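Local coordinates for protein glycerate dehydrogenase (Bacillus sp. 5mfcol3.1, PDB 6P2I) that reduces acyclic imino acids asymmetrically with NADPH, intercepting imines made by a partner oxidase, and here binds the cofactor together with D-arginine, at residues 48-53 / 67-72; 72-77 / 91-96. All coordinates share one frame; numbering follows the deposited sequence.

Contact 1 (48-53 / 67-72). With DAR (D-arginine), chain D.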
loop_
_atom_site.group_PDB
_atom_site.type_symbol
_atom_site.label_atom_id
_atom_site.label_comp_id
_atom_site.label_asym_id
_atom_site.label_seq_id
_atom_site.Cartn_x
_atom_site.Cartn_y
_atom_site.Cartn_z
ATOM N N ALA A 48 -11.033 36.270 -4.751
ATOM C CA ALA A 48 -9.668 35.798 -4.937
ATOM C C ALA A 48 -9.615 34.302 -4.680
ATOM O O ALA A 48 -10.363 33.782 -3.852
ATOM C CB ALA A 48 -8.681 36.503 -4.005
ATOM N N ILE A 49 -8.715 33.628 -5.397
ATOM C CA ILE A 49 -8.420 32.204 -5.211
ATOM C C ILE A 49 -6.934 32.089 -4.907
ATOM O O ILE A 49 -6.111 32.722 -5.575
ATOM C CB ILE A 49 -8.771 31.375 -6.454
ATOM C CG1 ILE A 49 -10.215 31.631 -6.891
ATOM C CG2 ILE A 49 -8.527 29.863 -6.169
ATOM C CD1 ILE A 49 -10.460 31.347 -8.357
ATOM N N VAL A 50 -6.582 31.283 -3.910
ATOM C CA VAL A 50 -5.195 31.202 -3.476
ATOM C C VAL A 50 -4.809 29.738 -3.289
ATOM O O VAL A 50 -5.627 28.918 -2.853
ATOM C CB VAL A 50 -4.969 32.017 -2.183
ATOM C CG1 VAL A 50 -5.809 31.456 -1.029
ATOM C CG2 VAL A 50 -3.495 32.061 -1.823
ATOM N N GLU A 51 -3.568 29.409 -3.649
ATOM C CA GLU A 51 -3.049 28.048 -3.487
ATOM C C GLU A 51 -1.801 27.968 -2.624
ATOM O O GLU A 51 -1.624 26.989 -1.881
ATOM C CB GLU A 51 -2.746 27.420 -4.856
ATOM C CG GLU A 51 -2.138 26.012 -4.727
ATOM C CD GLU A 51 -2.137 25.206 -6.005
ATOM O OE1 GLU A 51 -1.513 24.120 -6.004
ATOM O OE2 GLU A 51 -2.752 25.631 -6.998
ATOM N N TRP A 52 -0.927 28.978 -2.691
ATOM C CA TRP A 52 0.403 28.897 -2.099
ATOM C C TRP A 52 0.731 30.025 -1.142
ATOM O O TRP A 52 1.635 29.864 -0.316
ATOM C CB TRP A 52 1.485 28.920 -3.191
ATOM C CG TRP A 52 1.334 27.880 -4.244
ATOM C CD1 TRP A 52 0.735 28.018 -5.469
ATOM C CD2 TRP A 52 1.795 26.530 -4.170
ATOM N NE1 TRP A 52 0.812 26.830 -6.162
ATOM C CE2 TRP A 52 1.452 25.902 -5.381
ATOM C CE3 TRP A 52 2.466 25.789 -3.186
ATOM C CZ2 TRP A 52 1.755 24.560 -5.642
ATOM C CZ3 TRP A 52 2.772 24.461 -3.445
ATOM C CH2 TRP A 52 2.421 23.862 -4.666
ATOM N N THR A 53 0.071 31.166 -1.248
ATOM C CA THR A 53 0.587 32.393 -0.670
ATOM C C THR A 53 0.024 32.614 0.721
ATOM O O THR A 53 -1.195 32.624 0.910
ATOM C CB THR A 53 0.250 33.570 -1.583
ATOM O OG1 THR A 53 0.833 33.322 -2.862
ATOM C CG2 THR A 53 0.774 34.885 -1.015
ATOM N N LYS A 67 -13.763 40.882 -1.305
ATOM C CA LYS A 67 -14.884 40.460 -0.478
ATOM C C LYS A 67 -14.912 38.969 -0.185
ATOM O O LYS A 67 -15.536 38.572 0.805
ATOM C CB LYS A 67 -16.219 40.849 -1.131
ATOM C CG LYS A 67 -16.497 42.356 -1.151
ATOM C CD LYS A 67 -16.385 42.953 0.241
ATOM C CE LYS A 67 -17.495 42.433 1.147
ATOM N NZ LYS A 67 -17.308 42.842 2.568
ATOM N N TYR A 68 -14.252 38.140 -0.993
ATOM C CA TYR A 68 -14.393 36.689 -0.895
ATOM C C TYR A 68 -13.088 36.032 -1.311
ATOM O O TYR A 68 -12.577 36.296 -2.409
ATOM C CB TYR A 68 -15.546 36.203 -1.770
ATOM C CG TYR A 68 -15.887 34.721 -1.648
ATOM C CD1 TYR A 68 -15.799 34.042 -0.431
ATOM C CD2 TYR A 68 -16.322 34.016 -2.757
ATOM C CE1 TYR A 68 -16.133 32.669 -0.347
ATOM C CE2 TYR A 68 -16.659 32.684 -2.682
ATOM C CZ TYR A 68 -16.567 32.015 -1.488
ATOM O OH TYR A 68 -16.916 30.678 -1.473
ATOM N N LEU A 69 -12.547 35.198 -0.425
ATOM C CA LEU A 69 -11.316 34.458 -0.666
ATOM C C LEU A 69 -11.626 32.974 -0.638
ATOM O O LEU A 69 -12.265 32.494 0.305
ATOM C CB LEU A 69 -10.259 34.788 0.386
ATOM C CG LEU A 69 -8.938 34.026 0.294
ATOM C CD1 LEU A 69 -8.199 34.393 -0.979
ATOM C CD2 LEU A 69 -8.069 34.318 1.508
ATOM N N ILE A 70 -11.171 32.259 -1.665
ATOM C CA ILE A 70 -11.304 30.809 -1.761
ATOM C C ILE A 70 -9.908 30.212 -1.717
ATOM O O ILE A 70 -9.057 30.569 -2.541
ATOM C CB ILE A 70 -12.018 30.392 -3.054
ATOM C CG1 ILE A 70 -13.419 31.008 -3.121
ATOM C CG2 ILE A 70 -12.031 28.853 -3.195
ATOM C CD1 ILE A 70 -14.010 30.996 -4.515
ATOM N N THR A 71 -9.666 29.299 -0.769
ATOM C CA THR A 71 -8.465 28.480 -0.846
ATOM C C THR A 71 -8.769 27.307 -1.758
ATOM O O THR A 71 -9.834 26.695 -1.641
ATOM C CB THR A 71 -8.008 27.982 0.534
ATOM O OG1 THR A 71 -8.998 27.112 1.111
ATOM C CG2 THR A 71 -7.720 29.167 1.464
ATOM N N ILE A 72 -7.873 27.049 -2.718
ATOM C CA ILE A 72 -8.022 25.875 -3.564
ATOM C C ILE A 72 -7.774 24.625 -2.746
ATOM O O ILE A 72 -8.183 23.537 -3.150
ATOM C CB ILE A 72 -7.075 25.937 -4.782
ATOM C CG1 ILE A 72 -7.596 25.042 -5.920
ATOM C CG2 ILE A 72 -5.667 25.524 -4.388
ATOM C CD1 ILE A 72 -8.912 25.520 -6.508
HETATM N N DAR D . -2.409 20.810 1.689
HETATM C CA DAR D . -3.409 19.965 1.036
HETATM C CB DAR D . -3.035 19.675 -0.426
HETATM C CG DAR D . -2.975 20.929 -1.303
HETATM C CD DAR D . -3.022 20.583 -2.789
HETATM N NE DAR D . -3.093 21.721 -3.705
HETATM C CZ DAR D . -4.127 21.867 -4.539
HETATM N NH1 DAR D . -5.302 21.291 -4.263
HETATM N NH2 DAR D . -4.009 22.590 -5.653
HETATM C C DAR D . -4.794 20.569 1.179
HETATM O O DAR D . -5.688 20.400 0.326
HETATM O OXT DAR D . -5.017 21.232 2.191
#
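Glu-51 sets its CG anti to the backbone N (chi1 177°), the chain extended beyond, and Ile-72 tucks its CG2 methyl between its own backbone N and carbonyl carbon; the methyl lies 3.5 Å from Glu-51 CB and almost as near CG. From the other side, one face of the Trp-52 ring receives Glu-51 CG, so CG lies between a methyl and an indole. The carboxylate then reaches the ligand: NH2 of D-arginine donates to Glu-51 OE1 at 2.9 Å in a nearly straight bond (169°), and the same NH2 rests 3.6 Å from Ile-72 CG2. Thr-10 and Tyr-5, as second-shell partners, hydrogen-bond to OE1 and OE2 respectively and help to orient the carboxylate.

Behind this end, strands 48-50 and 68-71 run parallel as the two strands of a beta-alpha-beta unit whose connection carries helix 57-60. Ala-48, Ile-49 and Val-50 pair with Leu-69, Ile-70 and Thr-71. Four backbone bonds join the two strands, from Ala-48 N to Tyr-68 O (2.8 Å) through to Ile-72 N on Val-50 O (2.9 Å), the last already beyond the strand end. On one face of the sheet Leu-69 CD1 sits against both Ala-48 CB (3.7 Å) and Val-50 CG1 (3.8 Å), the Val-50 and Leu-69 side chains crossing obliquely. The other face carries Ile-49 and Ile-70, which pack on Leu-290 and Asn-293 of helix 280-298.

The strand ends thus deliver a carboxylate and a methyl to one ligand nitrogen: the carboxylate would complement the guanidinium, probably cationic, and its buried oxygens gain partners from protein and ligand alike, consistent with recognition of a basic substrate side chain.

Contact 2 (72-77 / 91-96). With DAR (D-arginine), chain D; NAP (NADP nicotinamide-adenine-dinucleotide phosphate), chain C.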
loop_
_atom_site.group_PDB
_atom_site.type_symbol
_atom_site.label_atom_id
_atom_site.label_comp_id
_atom_site.label_asym_id
_atom_site.label_seq_id
_atom_site.Cartn_x
_atom_site.Cartn_y
_atom_site.Cartn_z
ATOM N N ILE A 72 -7.873 27.049 -2.718
ATOM C CA ILE A 72 -8.022 25.875 -3.564
ATOM C C ILE A 72 -7.774 24.625 -2.746
ATOM O O ILE A 72 -8.183 23.537 -3.150
ATOM C CB ILE A 72 -7.075 25.937 -4.782
ATOM C CG1 ILE A 72 -7.596 25.042 -5.920
ATOM C CG2 ILE A 72 -5.667 25.524 -4.388
ATOM C CD1 ILE A 72 -8.912 25.520 -6.508
ATOM N N THR A 73 -7.143 24.775 -1.589
ATOM C CA THR A 73 -6.788 23.687 -0.692
ATOM C C THR A 73 -7.900 23.414 0.311
ATOM O O THR A 73 -8.774 24.249 0.550
ATOM C CB THR A 73 -5.511 24.047 0.061
ATOM O OG1 THR A 73 -5.707 25.302 0.732
ATOM C CG2 THR A 73 -4.354 24.172 -0.909
ATOM N N THR A 74 -7.858 22.213 0.910
ATOM C CA THR A 74 -8.675 21.978 2.099
ATOM C C THR A 74 -8.087 22.686 3.309
ATOM O O THR A 74 -8.820 23.222 4.151
ATOM C CB THR A 74 -8.786 20.475 2.358
ATOM O OG1 THR A 74 -9.408 19.874 1.227
ATOM C CG2 THR A 74 -9.609 20.191 3.630
ATOM N N SER A 75 -6.763 22.701 3.415
ATOM C CA SER A 75 -6.111 23.432 4.489
ATOM C C SER A 75 -6.270 24.937 4.292
ATOM O O SER A 75 -6.348 25.438 3.166
ATOM C CB SER A 75 -4.628 23.059 4.554
ATOM O OG SER A 75 -3.856 24.072 5.159
ATOM N N TYR A 76 -6.329 25.652 5.399
ATOM C CA TYR A 76 -6.329 27.108 5.346
ATOM C C TYR A 76 -5.429 27.670 6.438
ATOM O O TYR A 76 -5.616 28.806 6.888
ATOM C CB TYR A 76 -7.752 27.662 5.442
ATOM C CG TYR A 76 -8.560 27.067 6.565
ATOM C CD1 TYR A 76 -8.471 27.583 7.844
ATOM C CD2 TYR A 76 -9.397 25.973 6.349
ATOM C CE1 TYR A 76 -9.196 27.041 8.882
ATOM C CE2 TYR A 76 -10.133 25.430 7.385
ATOM C CZ TYR A 76 -10.026 25.971 8.646
ATOM O OH TYR A 76 -10.750 25.448 9.691
ATOM N N ASP A 77 -4.429 26.889 6.852
ATOM C CA ASP A 77 -3.566 27.270 7.959
ATOM C C ASP A 77 -2.587 28.367 7.582
ATOM O O ASP A 77 -1.958 28.945 8.471
ATOM C CB ASP A 77 -2.799 26.045 8.482
ATOM C CG ASP A 77 -1.982 25.350 7.404
ATOM O OD1 ASP A 77 -2.011 25.785 6.237
ATOM O OD2 ASP A 77 -1.306 24.351 7.724
ATOM N N VAL A 91 -14.400 33.669 3.639
ATOM C CA VAL A 91 -13.429 32.653 3.241
ATOM C C VAL A 91 -14.139 31.321 3.079
ATOM O O VAL A 91 -14.901 30.911 3.961
ATOM C CB VAL A 91 -12.299 32.487 4.275
ATOM C CG1 VAL A 91 -11.244 31.497 3.759
ATOM C CG2 VAL A 91 -11.696 33.809 4.616
ATOM N N SER A 92 -13.860 30.637 1.971
ATOM C CA SER A 92 -14.267 29.253 1.760
ATOM C C SER A 92 -13.040 28.430 1.417
ATOM O O SER A 92 -12.068 28.946 0.863
ATOM C CB SER A 92 -15.287 29.105 0.605
ATOM O OG SER A 92 -16.553 29.654 0.914
ATOM N N ASN A 93 -13.095 27.127 1.715
ATOM C CA ASN A 93 -12.089 26.210 1.204
ATOM C C ASN A 93 -12.735 25.275 0.185
ATOM O O ASN A 93 -13.910 25.419 -0.167
ATOM C CB ASN A 93 -11.410 25.444 2.349
ATOM C CG ASN A 93 -12.344 24.482 3.072
ATOM O OD1 ASN A 93 -13.570 24.545 2.948
ATOM N ND2 ASN A 93 -11.753 23.598 3.863
ATOM N N CYS A 94 -11.944 24.318 -0.300
ATOM C CA CYS A 94 -12.451 23.214 -1.104
ATOM C C CYS A 94 -12.332 21.982 -0.219
ATOM O O CYS A 94 -11.219 21.480 0.008
ATOM C CB CYS A 94 -11.663 23.047 -2.409
ATOM S SG CYS A 94 -11.861 24.512 -3.495
ATOM N N PRO A 95 -13.433 21.498 0.335
ATOM C CA PRO A 95 -13.352 20.678 1.550
ATOM C C PRO A 95 -13.208 19.183 1.356
ATOM O O PRO A 95 -12.819 18.514 2.316
ATOM C CB PRO A 95 -14.686 20.970 2.239
ATOM C CG PRO A 95 -15.627 21.250 1.116
ATOM C CD PRO A 95 -14.808 21.964 0.068
ATOM N N GLN A 96 -13.574 18.629 0.201
ATOM C CA GLN A 96 -13.629 17.167 0.099
ATOM C C GLN A 96 -12.912 16.579 -1.107
ATOM O O GLN A 96 -12.853 15.349 -1.225
ATOM C CB GLN A 96 -15.092 16.692 0.087
ATOM C CG GLN A 96 -15.922 17.199 1.247
ATOM C CD GLN A 96 -17.205 16.412 1.447
ATOM O OE1 GLN A 96 -17.326 15.264 1.003
ATOM N NE2 GLN A 96 -18.167 17.018 2.135
HETATM N N DAR D . -2.409 20.810 1.689
HETATM C CA DAR D . -3.409 19.965 1.036
HETATM C CB DAR D . -3.035 19.675 -0.426
HETATM C CG DAR D . -2.975 20.929 -1.303
HETATM C CD DAR D . -3.022 20.583 -2.789
HETATM N NE DAR D . -3.093 21.721 -3.705
HETATM C CZ DAR D . -4.127 21.867 -4.539
HETATM N NH1 DAR D . -5.302 21.291 -4.263
HETATM N NH2 DAR D . -4.009 22.590 -5.653
HETATM C C DAR D . -4.794 20.569 1.179
HETATM O O DAR D . -5.688 20.400 0.326
HETATM O OXT DAR D . -5.017 21.232 2.191
HETATM P PA NAP C . -11.994 17.941 8.674
HETATM O O1A NAP C . -12.139 19.378 9.129
HETATM O O2A NAP C . -13.132 17.270 7.963
HETATM O O5B NAP C . -11.644 17.060 9.960
HETATM C C5B NAP C . -10.734 17.526 10.952
HETATM C C4B NAP C . -10.807 16.555 12.124
HETATM O O4B NAP C . -9.826 16.962 13.080
HETATM C C3B NAP C . -12.160 16.603 12.838
HETATM O O3B NAP C . -12.428 15.314 13.426
HETATM C C2B NAP C . -11.930 17.589 13.957
HETATM O O2B NAP C . -12.799 17.389 15.062
HETATM C C1B NAP C . -10.505 17.211 14.317
HETATM N N9A NAP C . -9.857 18.268 15.108
HETATM C C8A NAP C . -9.785 19.581 14.808
HETATM N N7A NAP C . -9.129 20.250 15.788
HETATM C C5A NAP C . -8.800 19.347 16.731
HETATM C C6A NAP C . -8.096 19.375 18.028
HETATM N N6A NAP C . -7.611 20.538 18.524
HETATM N N1A NAP C . -7.957 18.206 18.686
HETATM C C2A NAP C . -8.434 17.037 18.204
HETATM N N3A NAP C . -9.085 16.924 17.031
HETATM C C4A NAP C . -9.286 18.042 16.276
HETATM O O3 NAP C . -10.612 17.903 7.839
HETATM P PN NAP C . -10.198 16.875 6.673
HETATM O O1N NAP C . -10.934 17.210 5.400
HETATM O O2N NAP C . -10.282 15.457 7.192
HETATM O O5D NAP C . -8.664 17.301 6.462
HETATM C C5D NAP C . -7.731 17.191 7.543
HETATM C C4D NAP C . -6.375 17.751 7.136
HETATM O O4D NAP C . -5.828 16.943 6.098
HETATM C C3D NAP C . -6.423 19.138 6.511
HETATM O O3D NAP C . -6.486 20.184 7.492
HETATM C C2D NAP C . -5.141 19.164 5.692
HETATM O O2D NAP C . -4.100 19.789 6.453
HETATM C C1D NAP C . -4.818 17.690 5.431
HETATM N N1N NAP C . -4.830 17.406 3.991
HETATM C C2N NAP C . -3.737 16.874 3.416
HETATM C C3N NAP C . -3.702 16.607 2.049
HETATM C C7N NAP C . -2.456 16.036 1.418
HETATM O O7N NAP C . -2.320 16.099 0.205
HETATM N N7N NAP C . -1.486 15.522 2.187
HETATM C C4N NAP C . -4.828 16.902 1.276
HETATM C C5N NAP C . -5.948 17.464 1.892
HETATM C C6N NAP C . -5.920 17.698 3.262
HETATM P P2B NAP C . -14.274 18.040 15.160
HETATM O O1X NAP C . -14.080 19.530 14.941
HETATM O O2X NAP C . -15.066 17.402 14.051
HETATM O O3X NAP C . -14.741 17.626 16.530
#
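Asn-93 points its amide at the loop and meets Thr-74 and Tyr-76 there. Its ND2 donates to Thr-74 O at 3.0 Å, in the carbonyl plane and on a lone pair, with the acceptor also lying in the plane of the amide. The same nitrogen stands at the edge of the Tyr-76 ring, near the ring plane, 4.2 Å from CD2; ring and amide planes are turned 74° apart. Thr-74 turns its hydroxyl to the same segment: OG1, anti to the carbonyl carbon (chi1 -61°), donates to Cys-94 O at 2.7 Å. A longer bond runs from Cys-94 N to Thr-73 O, with the donor well above the carbonyl plane.

These bonds brace the loop that follows strand 68-71 of the parallel sheet against the turn leaving strand 90-92, and in the D-2-hydroxyacid dehydrogenase family the loop in this place binds the substrate carboxylate. Here Thr-74 N donates to O of D-arginine at 2.9 Å and Ser-75 N to OXT at 2.6 Å, two successive amides gripping one carboxylate. The Thr-73 CG2 methyl touches the ligand's side chain, 3.5 Å from its CG. Thr-74 CG2 approaches O1N of the NADP pyrophosphate at 3.7 Å. At the other end of the contact Cys-94 CB packs against Ile-72 O, a carbonyl that also accepts Asn-286 ND2.

From the N terminus, strand 47-50 leads through helix 57-60 into strand 68-71, and contact 1 closes that excursion. The chain passes straight on through Ile-72, shared by both contacts, then through helix 81-86 to strand 90-92, where contact 2 closes the next loop. The two lie in series, neither nested nor crossed. Strand 68-71 lies between 47-50 and 90-92 in the parallel sheet; toward the latter, a probable hydrogen bond joins Thr-71 N to Ser-92 O and another joins Tyr-68 OH to Ser-92 OG. Both contacts converge on D-arginine, contact 1 at its guanidinium and contact 2 at its carboxylate, and contact 2 also borders NADP.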